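PDB 2QPW: PR domain zinc finger protein 2 from Homo sapiens, which methylates a specific lysine of histone H3 with S-adenosyl-L-methionine as methyl donor through its PR domain, and may also act as a DNA-binding transcription factor. Local coordinates for residues 57-62 against 122-127; 101-106 against 137-142; 113-118 against 126-131. All coordinates share one frame; numbering follows the deposited sequence. Where two conformers were deposited one is given.

Contact 1. Residues 57-62 against 122-127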
loop_
_atom_site.group_PDB
_atom_site.type_symbol
_atom_site.label_atom_id
_atom_site.label_comp_id
_atom_site.label_asym_id
_atom_site.label_seq_id
_atom_site.Cartn_x
_atom_site.Cartn_y
_atom_site.Cartn_z
ATOM N N PHE A 57 -1.220 -10.707 1.374
ATOM C CA PHE A 57 -0.524 -10.290 0.146
ATOM C C PHE A 57 0.875 -9.810 0.507
ATOM O O PHE A 57 1.067 -9.262 1.594
ATOM C CB PHE A 57 -1.259 -9.129 -0.483
ATOM C CG PHE A 57 -2.683 -9.460 -0.899
ATOM C CD1 PHE A 57 -3.765 -8.923 -0.200
ATOM C CD2 PHE A 57 -2.918 -10.266 -2.003
ATOM C CE1 PHE A 57 -5.097 -9.196 -0.601
ATOM C CE2 PHE A 57 -4.220 -10.574 -2.396
ATOM C CZ PHE A 57 -5.313 -10.033 -1.698
ATOM N N GLY A 58 1.827 -9.977 -0.409
ATOM C CA GLY A 58 3.192 -9.499 -0.171
ATOM C C GLY A 58 4.276 -10.537 -0.527
ATOM O O GLY A 58 3.978 -11.571 -1.136
ATOM N N PRO A 59 5.535 -10.274 -0.144
ATOM C CA PRO A 59 5.925 -9.156 0.721
ATOM C C PRO A 59 5.997 -7.807 0.008
ATOM O O PRO A 59 6.304 -7.747 -1.196
ATOM C CB PRO A 59 7.347 -9.535 1.149
ATOM C CG PRO A 59 7.866 -10.389 -0.004
ATOM C CD PRO A 59 6.676 -11.130 -0.518
ATOM N N PHE A 60 5.814 -6.730 0.776
ATOM C CA PHE A 60 6.194 -5.368 0.332
ATOM C C PHE A 60 7.716 -5.301 0.235
ATOM O O PHE A 60 8.403 -5.648 1.198
ATOM C CB PHE A 60 5.637 -4.326 1.351
ATOM C CG PHE A 60 5.882 -2.863 0.992
ATOM C CD1 PHE A 60 4.831 -2.069 0.521
ATOM C CD2 PHE A 60 7.137 -2.262 1.195
ATOM C CE1 PHE A 60 5.034 -0.702 0.204
ATOM C CE2 PHE A 60 7.356 -0.892 0.894
ATOM C CZ PHE A 60 6.298 -0.123 0.372
ATOM N N VAL A 61 8.261 -4.830 -0.898
ATOM C CA VAL A 61 9.744 -4.662 -1.022
ATOM C C VAL A 61 10.162 -3.235 -1.425
ATOM O O VAL A 61 9.352 -2.465 -1.939
ATOM C CB VAL A 61 10.427 -5.719 -1.977
ATOM C CG1 VAL A 61 9.986 -7.173 -1.600
ATOM C CG2 VAL A 61 10.125 -5.407 -3.460
ATOM N N GLY A 62 11.411 -2.889 -1.138
ATOM C CA GLY A 62 11.912 -1.523 -1.413
ATOM C C GLY A 62 13.382 -1.438 -1.019
ATOM O O GLY A 62 13.901 -2.377 -0.427
ATOM N N ALA A 122 9.899 -8.919 6.755
ATOM C CA ALA A 122 9.225 -8.165 5.674
ATOM C C ALA A 122 7.776 -7.851 6.033
ATOM O O ALA A 122 7.117 -8.631 6.725
ATOM C CB ALA A 122 9.277 -8.949 4.342
ATOM N N ILE A 123 7.264 -6.748 5.490
ATOM C CA ILE A 123 5.857 -6.374 5.681
ATOM C C ILE A 123 4.932 -7.078 4.678
ATOM O O ILE A 123 5.192 -7.036 3.477
ATOM C CB ILE A 123 5.707 -4.831 5.590
ATOM C CG1 ILE A 123 6.548 -4.166 6.697
ATOM C CG2 ILE A 123 4.231 -4.387 5.657
ATOM C CD1 ILE A 123 6.075 -4.457 8.132
ATOM N N TYR A 124 3.870 -7.710 5.182
ATOM C CA TYR A 124 2.773 -8.233 4.346
ATOM C C TYR A 124 1.499 -7.458 4.718
ATOM O O TYR A 124 1.416 -6.878 5.814
ATOM C CB TYR A 124 2.557 -9.726 4.634
ATOM C CG TYR A 124 3.691 -10.610 4.146
ATOM C CD1 TYR A 124 3.534 -11.423 3.007
ATOM C CD2 TYR A 124 4.924 -10.631 4.813
ATOM C CE1 TYR A 124 4.611 -12.245 2.553
ATOM C CE2 TYR A 124 5.977 -11.446 4.377
ATOM C CZ TYR A 124 5.807 -12.248 3.238
ATOM O OH TYR A 124 6.865 -13.074 2.790
ATOM N N TYR A 125 0.503 -7.477 3.834
ATOM C CA TYR A 125 -0.794 -6.823 4.089
ATOM C C TYR A 125 -1.826 -7.948 4.233
ATOM O O TYR A 125 -1.840 -8.888 3.401
ATOM C CB TYR A 125 -1.201 -5.931 2.906
ATOM C CG TYR A 125 -0.402 -4.640 2.694
ATOM C CD1 TYR A 125 0.526 -4.174 3.655
ATOM C CD2 TYR A 125 -0.591 -3.874 1.547
ATOM C CE1 TYR A 125 1.221 -2.957 3.462
ATOM C CE2 TYR A 125 0.091 -2.668 1.348
ATOM C CZ TYR A 125 1.002 -2.227 2.314
ATOM O OH TYR A 125 1.651 -1.028 2.100
ATOM N N LYS A 126 -2.658 -7.882 5.271
ATOM C CA LYS A 126 -3.694 -8.904 5.504
ATOM C C LYS A 126 -5.061 -8.216 5.490
ATOM O O LYS A 126 -5.175 -7.074 5.955
ATOM C CB LYS A 126 -3.452 -9.609 6.831
ATOM C CG LYS A 126 -4.369 -10.802 7.058
ATOM C CD LYS A 126 -4.044 -11.576 8.331
ATOM C CE LYS A 126 -3.190 -12.774 8.069
ATOM N NZ LYS A 126 -3.097 -13.571 9.343
ATOM N N THR A 127 -6.084 -8.881 4.947
ATOM C CA THR A 127 -7.429 -8.268 4.920
ATOM C C THR A 127 -8.094 -8.319 6.309
ATOM O O THR A 127 -8.130 -9.371 6.992
ATOM C CB THR A 127 -8.383 -8.884 3.849
ATOM O OG1 THR A 127 -8.562 -10.270 4.130
ATOM C CG2 THR A 127 -7.804 -8.733 2.400
HETATM O O HOH W 1 9.050 -5.116 3.875
#
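One face of the Y124 ring is occupied by P59, whose CB sits 4.1 Å from the ring centroid and 24° off its normal, a CH-pi contact in which the two side chains lie side by side. The same CB touches A122 CB at 3.8 Å. The two phenylalanine rings of 57-62 are met obliquely: F60 CD1 lies 3.7 Å from Y125 OH, and F57 CE1 lies 4.1 Å from T127 CG2. F60 reaches the tyrosine with CG anti to its backbone N (chi1 -177°). Both phenylalanines also make edge-to-face pairs elsewhere, F60 with W77 and F57 with W99, while Y125 OH is hydrogen-bonded to W77 NE1. Between the two phenylalanines the backbone leaves regular strand geometry. G58, at a phi of 133° that calls for glycine, brings its C to 3.5 Å from Y124 CE1, and a cis peptide bond leads into P59. Before this irregularity F57 and Y125 exchange two bonds, F57 N to Y125 O at 2.8 Å and Y125 N to F57 O at 2.9 Å; after it F60 N reaches I123 O, one residue later than regular antiparallel register would predict. A water joins F60 O to I123 N and extends the pairing. This is an edge strand running out into a loop, here at the margin of the mixed sheet of a SET-related PR domain.

Contact 2. Residues 101-106 against 137-142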
loop_
_atom_site.group_PDB
_atom_site.type_symbol
_atom_site.label_atom_id
_atom_site.label_comp_id
_atom_site.label_asym_id
_atom_site.label_seq_id
_atom_site.Cartn_x
_atom_site.Cartn_y
_atom_site.Cartn_z
ATOM N N ARG A 101 3.111 -1.321 -3.439
ATOM C CA ARG A 101 3.396 0.141 -3.438
ATOM C C ARG A 101 2.166 1.014 -3.782
ATOM O O ARG A 101 1.955 2.131 -3.234
ATOM C CB ARG A 101 4.492 0.442 -4.472
ATOM C CG ARG A 101 4.777 1.970 -4.627
ATOM C CD ARG A 101 5.529 2.304 -5.866
ATOM N NE ARG A 101 5.902 3.715 -5.933
ATOM C CZ ARG A 101 5.184 4.694 -6.484
ATOM N NH1 ARG A 101 3.991 4.478 -7.053
ATOM N NH2 ARG A 101 5.697 5.908 -6.509
ATOM N N TYR A 102 1.364 0.510 -4.705
ATOM C CA TYR A 102 0.198 1.249 -5.233
ATOM C C TYR A 102 -1.055 1.202 -4.337
ATOM O O TYR A 102 -2.045 1.903 -4.628
ATOM C CB TYR A 102 -0.110 0.737 -6.649
ATOM C CG TYR A 102 0.993 1.086 -7.623
ATOM C CD1 TYR A 102 0.984 2.312 -8.283
ATOM C CD2 TYR A 102 2.085 0.206 -7.856
ATOM C CE1 TYR A 102 2.013 2.685 -9.172
ATOM C CE2 TYR A 102 3.133 0.574 -8.728
ATOM C CZ TYR A 102 3.073 1.794 -9.397
ATOM O OH TYR A 102 4.059 2.176 -10.261
ATOM N N VAL A 103 -1.046 0.380 -3.272
ATOM C CA VAL A 103 -2.169 0.380 -2.290
ATOM C C VAL A 103 -2.170 1.711 -1.508
ATOM O O VAL A 103 -1.222 2.022 -0.728
ATOM C CB VAL A 103 -2.068 -0.809 -1.307
ATOM C CG1 VAL A 103 -3.148 -0.745 -0.201
ATOM C CG2 VAL A 103 -2.092 -2.158 -2.068
ATOM N N ASN A 104 -3.205 2.514 -1.732
ATOM C CA ASN A 104 -3.315 3.799 -1.055
ATOM C C ASN A 104 -3.651 3.658 0.436
ATOM O O ASN A 104 -4.132 2.619 0.876
ATOM C CB ASN A 104 -4.351 4.689 -1.767
ATOM C CG ASN A 104 -4.062 6.185 -1.614
ATOM O OD1 ASN A 104 -3.114 6.595 -0.919
ATOM N ND2 ASN A 104 -4.905 7.017 -2.251
ATOM N N TRP A 105 -3.408 4.727 1.218
ATOM C CA TRP A 105 -3.701 4.729 2.648
ATOM C C TRP A 105 -5.135 5.250 2.899
ATOM O O TRP A 105 -5.578 6.230 2.272
ATOM C CB TRP A 105 -2.726 5.670 3.364
ATOM C CG TRP A 105 -1.337 5.170 3.477
ATOM C CD1 TRP A 105 -0.364 5.178 2.494
ATOM C CD2 TRP A 105 -0.743 4.566 4.626
ATOM N NE1 TRP A 105 0.799 4.625 2.981
ATOM C CE2 TRP A 105 0.595 4.244 4.285
ATOM C CE3 TRP A 105 -1.199 4.294 5.923
ATOM C CZ2 TRP A 105 1.489 3.680 5.211
ATOM C CZ3 TRP A 105 -0.309 3.747 6.842
ATOM C CH2 TRP A 105 1.003 3.412 6.468
ATOM N N ALA A 106 -5.831 4.610 3.844
ATOM C CA ALA A 106 -7.103 5.093 4.338
ATOM C C ALA A 106 -6.878 6.421 5.064
ATOM O O ALA A 106 -5.801 6.640 5.610
ATOM C CB ALA A 106 -7.696 4.067 5.265
ATOM N N LEU A 137 -8.707 -1.291 -2.354
ATOM C CA LEU A 137 -7.877 -1.767 -1.237
ATOM C C LEU A 137 -7.195 -0.560 -0.576
ATOM O O LEU A 137 -6.539 0.228 -1.266
ATOM C CB LEU A 137 -6.810 -2.777 -1.702
ATOM C CG LEU A 137 -7.182 -4.271 -1.769
ATOM C CD1 LEU A 137 -8.359 -4.470 -2.702
ATOM C CD2 LEU A 137 -5.915 -5.128 -2.231
ATOM N N LEU A 138 -7.370 -0.443 0.743
ATOM C CA LEU A 138 -6.832 0.695 1.547
ATOM C C LEU A 138 -6.181 0.205 2.836
ATOM O O LEU A 138 -6.802 -0.462 3.657
ATOM C CB LEU A 138 -7.939 1.698 1.913
ATOM C CG LEU A 138 -8.613 2.380 0.733
ATOM C CD1 LEU A 138 -9.802 3.275 1.202
ATOM C CD2 LEU A 138 -7.639 3.258 -0.110
ATOM N N VAL A 139 -4.922 0.566 3.014
ATOM C CA VAL A 139 -4.159 0.119 4.211
ATOM C C VAL A 139 -4.187 1.196 5.296
ATOM O O VAL A 139 -4.322 2.403 4.998
ATOM C CB VAL A 139 -2.695 -0.265 3.809
ATOM C CG1 VAL A 139 -1.813 0.952 3.396
ATOM C CG2 VAL A 139 -2.000 -1.144 4.901
ATOM N N TRP A 140 -4.067 0.778 6.553
ATOM C CA TRP A 140 -3.798 1.752 7.647
ATOM C C TRP A 140 -3.054 0.980 8.759
ATOM O O TRP A 140 -2.796 -0.235 8.609
ATOM C CB TRP A 140 -5.099 2.419 8.188
ATOM C CG TRP A 140 -4.850 3.865 8.699
ATOM C CD1 TRP A 140 -4.584 4.969 7.938
ATOM C CD2 TRP A 140 -4.846 4.308 10.059
ATOM N NE1 TRP A 140 -4.400 6.086 8.746
ATOM C CE2 TRP A 140 -4.550 5.699 10.052
ATOM C CE3 TRP A 140 -5.038 3.660 11.288
ATOM C CZ2 TRP A 140 -4.459 6.444 11.219
ATOM C CZ3 TRP A 140 -4.952 4.423 12.473
ATOM C CH2 TRP A 140 -4.658 5.794 12.420
ATOM N N TYR A 141 -2.701 1.661 9.857
ATOM C CA TYR A 141 -2.024 0.986 10.966
ATOM C C TYR A 141 -2.922 -0.004 11.704
ATOM O O TYR A 141 -4.143 0.057 11.605
ATOM C CB TYR A 141 -1.502 2.023 11.995
ATOM C CG TYR A 141 -0.621 3.082 11.390
ATOM C CD1 TYR A 141 0.576 2.756 10.779
ATOM C CD2 TYR A 141 -1.036 4.405 11.363
ATOM C CE1 TYR A 141 1.378 3.755 10.173
ATOM C CE2 TYR A 141 -0.252 5.404 10.780
ATOM C CZ TYR A 141 0.949 5.063 10.184
ATOM O OH TYR A 141 1.737 6.044 9.629
ATOM N N ASN A 142 -2.306 -0.904 12.471
ATOM C CA ASN A 142 -3.013 -1.680 13.494
ATOM C C ASN A 142 -3.566 -0.803 14.629
ATOM O O ASN A 142 -2.933 0.157 15.043
ATOM C CB ASN A 142 -2.066 -2.760 14.022
ATOM C CG ASN A 142 -1.849 -3.834 13.000
ATOM O OD1 ASN A 142 -2.811 -4.304 12.409
ATOM N ND2 ASN A 142 -0.600 -4.221 12.765
HETATM O O HOH W 2 -5.527 1.663 -3.388
#
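V139 carries CG1 between its backbone N and carbonyl carbon (chi1 70°), and W105 turns CG anti to its own carbonyl carbon (chi1 -73°); the valine methyl is thereby met by the centre of one indole face, with CG1 4.1 Å from the centroid of the five-membered ring of W105. The six-membered ring of the indole is met by two more aromatics. W140 CD1 lies at its edge, in plane, 4.0 Å from W105 CE3. Y141 offers a face, over whose rim W105 CZ3 sits 3.7 Å from Y141 CE1, with the planes at 58° in a pairing that is neither a stack nor edge-to-face. Y141 CD2 in turn lies over the centre of a W140 face. Toward the interior the contact becomes aliphatic: V103 CG1 packs 4.1 Å from V139 CB, and both valines touch Y125. A106 CB meets L138 CB at 4.1 Å. Two short, weakly bonded strands meet in a parallel bridge of W105 with V139, V139 N bonding to N104 O at 3.1 Å and A106 N to V139 O at 2.9 Å; a water links N104 N with L137 O. In SET domains the matching segments form the characteristic pseudoknot beside the cofactor and lysine sites, and 101-106 and 137-142 probably hold the equivalent place. Chemically, the short pairing has just two backbone hydrogen bonds to rely on and leans on apolar side chains, while the one polar atom of the W105 indole, NE1, is satisfied by V74 O.

Contact 3. Residues 113-118 against 126-131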
loop_
_atom_site.group_PDB
_atom_site.type_symbol
_atom_site.label_atom_id
_atom_site.label_comp_id
_atom_site.label_asym_id
_atom_site.label_seq_id
_atom_site.Cartn_x
_atom_site.Cartn_y
_atom_site.Cartn_z
ATOM N N ASN A 113 -9.348 -1.590 4.878
ATOM C CA ASN A 113 -9.609 -3.032 4.787
ATOM C C ASN A 113 -8.342 -3.901 4.780
ATOM O O ASN A 113 -8.441 -5.135 4.614
ATOM C CB ASN A 113 -10.526 -3.383 3.580
ATOM C CG ASN A 113 -10.056 -2.760 2.271
ATOM O OD1 ASN A 113 -8.865 -2.607 2.055
ATOM N ND2 ASN A 113 -11.014 -2.399 1.381
ATOM N N LEU A 114 -7.168 -3.269 4.949
ATOM C CA LEU A 114 -5.884 -4.013 5.040
ATOM C C LEU A 114 -5.126 -3.557 6.275
ATOM O O LEU A 114 -5.195 -2.362 6.608
ATOM C CB LEU A 114 -4.976 -3.760 3.800
ATOM C CG LEU A 114 -5.469 -4.342 2.443
ATOM C CD1 LEU A 114 -4.547 -3.837 1.318
ATOM C CD2 LEU A 114 -5.504 -5.877 2.374
ATOM N N PHE A 115 -4.400 -4.475 6.929
ATOM C CA PHE A 115 -3.493 -4.108 8.047
ATOM C C PHE A 115 -2.129 -4.769 7.843
ATOM O O PHE A 115 -2.045 -5.833 7.186
ATOM C CB PHE A 115 -4.057 -4.481 9.427
ATOM C CG PHE A 115 -4.216 -5.978 9.678
ATOM C CD1 PHE A 115 -3.201 -6.716 10.296
ATOM C CD2 PHE A 115 -5.418 -6.638 9.334
ATOM C CE1 PHE A 115 -3.359 -8.093 10.556
ATOM C CE2 PHE A 115 -5.578 -8.016 9.581
ATOM C CZ PHE A 115 -4.541 -8.739 10.196
ATOM N N PRO A 116 -1.055 -4.144 8.388
ATOM C CA PRO A 116 0.299 -4.690 8.173
ATOM C C PRO A 116 0.677 -5.766 9.213
ATOM O O PRO A 116 0.263 -5.707 10.367
ATOM C CB PRO A 116 1.195 -3.447 8.309
ATOM C CG PRO A 116 0.508 -2.618 9.351
ATOM C CD PRO A 116 -1.011 -2.888 9.167
ATOM N N LEU A 117 1.459 -6.740 8.780
ATOM C CA LEU A 117 2.040 -7.700 9.715
ATOM C C LEU A 117 3.434 -8.125 9.220
ATOM O O LEU A 117 3.683 -8.221 8.007
ATOM C CB LEU A 117 1.118 -8.878 9.929
ATOM C CG LEU A 117 1.043 -9.962 8.875
ATOM C CD1 LEU A 117 0.627 -11.321 9.481
ATOM C CD2 LEU A 117 0.055 -9.533 7.781
ATOM N N GLU A 118 4.364 -8.299 10.150
ATOM C CA GLU A 118 5.748 -8.610 9.767
ATOM C C GLU A 118 5.976 -10.115 9.844
ATOM O O GLU A 118 5.658 -10.720 10.869
ATOM C CB GLU A 118 6.740 -7.880 10.685
ATOM C CG GLU A 118 8.169 -7.965 10.227
ATOM C CD GLU A 118 9.146 -7.323 11.182
ATOM O OE1 GLU A 118 8.919 -6.142 11.569
ATOM O OE2 GLU A 118 10.162 -7.990 11.517
ATOM N N LYS A 126 -2.658 -7.882 5.271
ATOM C CA LYS A 126 -3.694 -8.904 5.504
ATOM C C LYS A 126 -5.061 -8.216 5.490
ATOM O O LYS A 126 -5.175 -7.074 5.955
ATOM C CB LYS A 126 -3.452 -9.609 6.831
ATOM C CG LYS A 126 -4.369 -10.802 7.058
ATOM C CD LYS A 126 -4.044 -11.576 8.331
ATOM C CE LYS A 126 -3.190 -12.774 8.069
ATOM N NZ LYS A 126 -3.097 -13.571 9.343
ATOM N N THR A 127 -6.084 -8.881 4.947
ATOM C CA THR A 127 -7.429 -8.268 4.920
ATOM C C THR A 127 -8.094 -8.319 6.309
ATOM O O THR A 127 -8.130 -9.371 6.992
ATOM C CB THR A 127 -8.383 -8.884 3.849
ATOM O OG1 THR A 127 -8.562 -10.270 4.130
ATOM C CG2 THR A 127 -7.804 -8.733 2.400
ATOM N N LEU A 128 -8.624 -7.160 6.706
ATOM C CA LEU A 128 -9.220 -6.919 8.012
ATOM C C LEU A 128 -10.682 -7.367 8.014
ATOM O O LEU A 128 -11.275 -7.662 9.064
ATOM C CB LEU A 128 -9.115 -5.408 8.287
ATOM C CG LEU A 128 -9.601 -4.795 9.595
ATOM C CD1 LEU A 128 -9.010 -5.521 10.804
ATOM C CD2 LEU A 128 -9.217 -3.287 9.605
ATOM N N LYS A 129 -11.274 -7.364 6.819
ATOM C CA LYS A 129 -12.685 -7.677 6.596
ATOM C C LYS A 129 -12.782 -8.160 5.161
ATOM O O LYS A 129 -11.827 -7.941 4.386
ATOM C CB LYS A 129 -13.566 -6.439 6.809
ATOM C CG LYS A 129 -13.309 -5.259 5.887
ATOM C CD LYS A 129 -13.820 -3.968 6.545
ATOM C CE LYS A 129 -14.409 -3.024 5.525
ATOM N NZ LYS A 129 -15.224 -1.975 6.214
ATOM N N PRO A 130 -13.884 -8.853 4.792
ATOM C CA PRO A 130 -14.088 -9.217 3.379
ATOM C C PRO A 130 -14.115 -8.012 2.435
ATOM O O PRO A 130 -14.595 -6.934 2.796
ATOM C CB PRO A 130 -15.457 -9.937 3.384
ATOM C CG PRO A 130 -15.652 -10.352 4.814
ATOM C CD PRO A 130 -14.988 -9.335 5.654
ATOM N N ILE A 131 -13.599 -8.198 1.221
ATOM C CA ILE A 131 -13.622 -7.124 0.218
ATOM C C ILE A 131 -14.442 -7.547 -0.992
ATOM O O ILE A 131 -14.254 -8.644 -1.526
ATOM C CB ILE A 131 -12.193 -6.668 -0.202
ATOM C CG1 ILE A 131 -11.421 -6.207 1.043
ATOM C CG2 ILE A 131 -12.267 -5.468 -1.164
ATOM C CD1 ILE A 131 -9.927 -5.862 0.730
#
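L114 and T127 form a non-hydrogen-bonded pair and F115 and K126 the neighbouring hydrogen-bonded pair of an antiparallel hairpin, with F115 N to K126 O and K126 N to F115 O both at 2.9 Å, and one further bond closes the end of the ladder as the second strand gives way to loop, L128 N reaching N113 O at 2.9 Å with the donor standing 53° above the carbonyl plane. Among the side chains, F115 and K126 lie side by side, pointing the same way. F115 sets CG between its backbone N and carbonyl carbon (chi1 65°), and K126 CB sits over one ring face, offset toward the rim, while K126 CD comes to 3.4 Å from F115 CZ. L117 CD2 also touches that lysine CB, at 3.6 Å. L128 CB approaches the F115 ring at its edge, 4.0 Å from CD2. On the L114 side of the sheet, L114 CD2 meets T127 CG2 at 3.7 Å. Beyond the paired strands, N113 and I131 cross at about a right angle, the isoleucine CD1 lying 3.5 Å from N113 CG. The amide of N113 grips the chain around the start of strand 138-139, its OD1 accepting from L138 N and its ND2 donating to E136 O. Polar residues thus serve apolar packing: K126 lends its aliphatic stem to an aromatic face, and N113, whose polar atoms bond to L138 and E136, packs its whole amide group, oxygen and nitrogen included, against I131.

How the contacts relate
All three contacts belong to one mixed sheet ordered 56-57, 122-127, 104-119, 138-139, and each joins a different adjacent pair of its strands. Contacts 1 and 3 flank strand 122-127, sharing K126 and T127; contact 2 attaches the opposite edge. Contact 2 is the most buried, its centre about 4 Å from the centre of the chain, whereas contact 3, with its centre about 11 Å from that point, has more exposed residues and uses a lysine stem. Three backbone bonds cross each antiparallel contact and two the parallel one, whose packing is largely aromatic and aliphatic. Probable hydrogen bonds join neighbours: Y124 N to L117 O between contacts 1 and 3, N142 ND2 to P116 O between contacts 2 and 3.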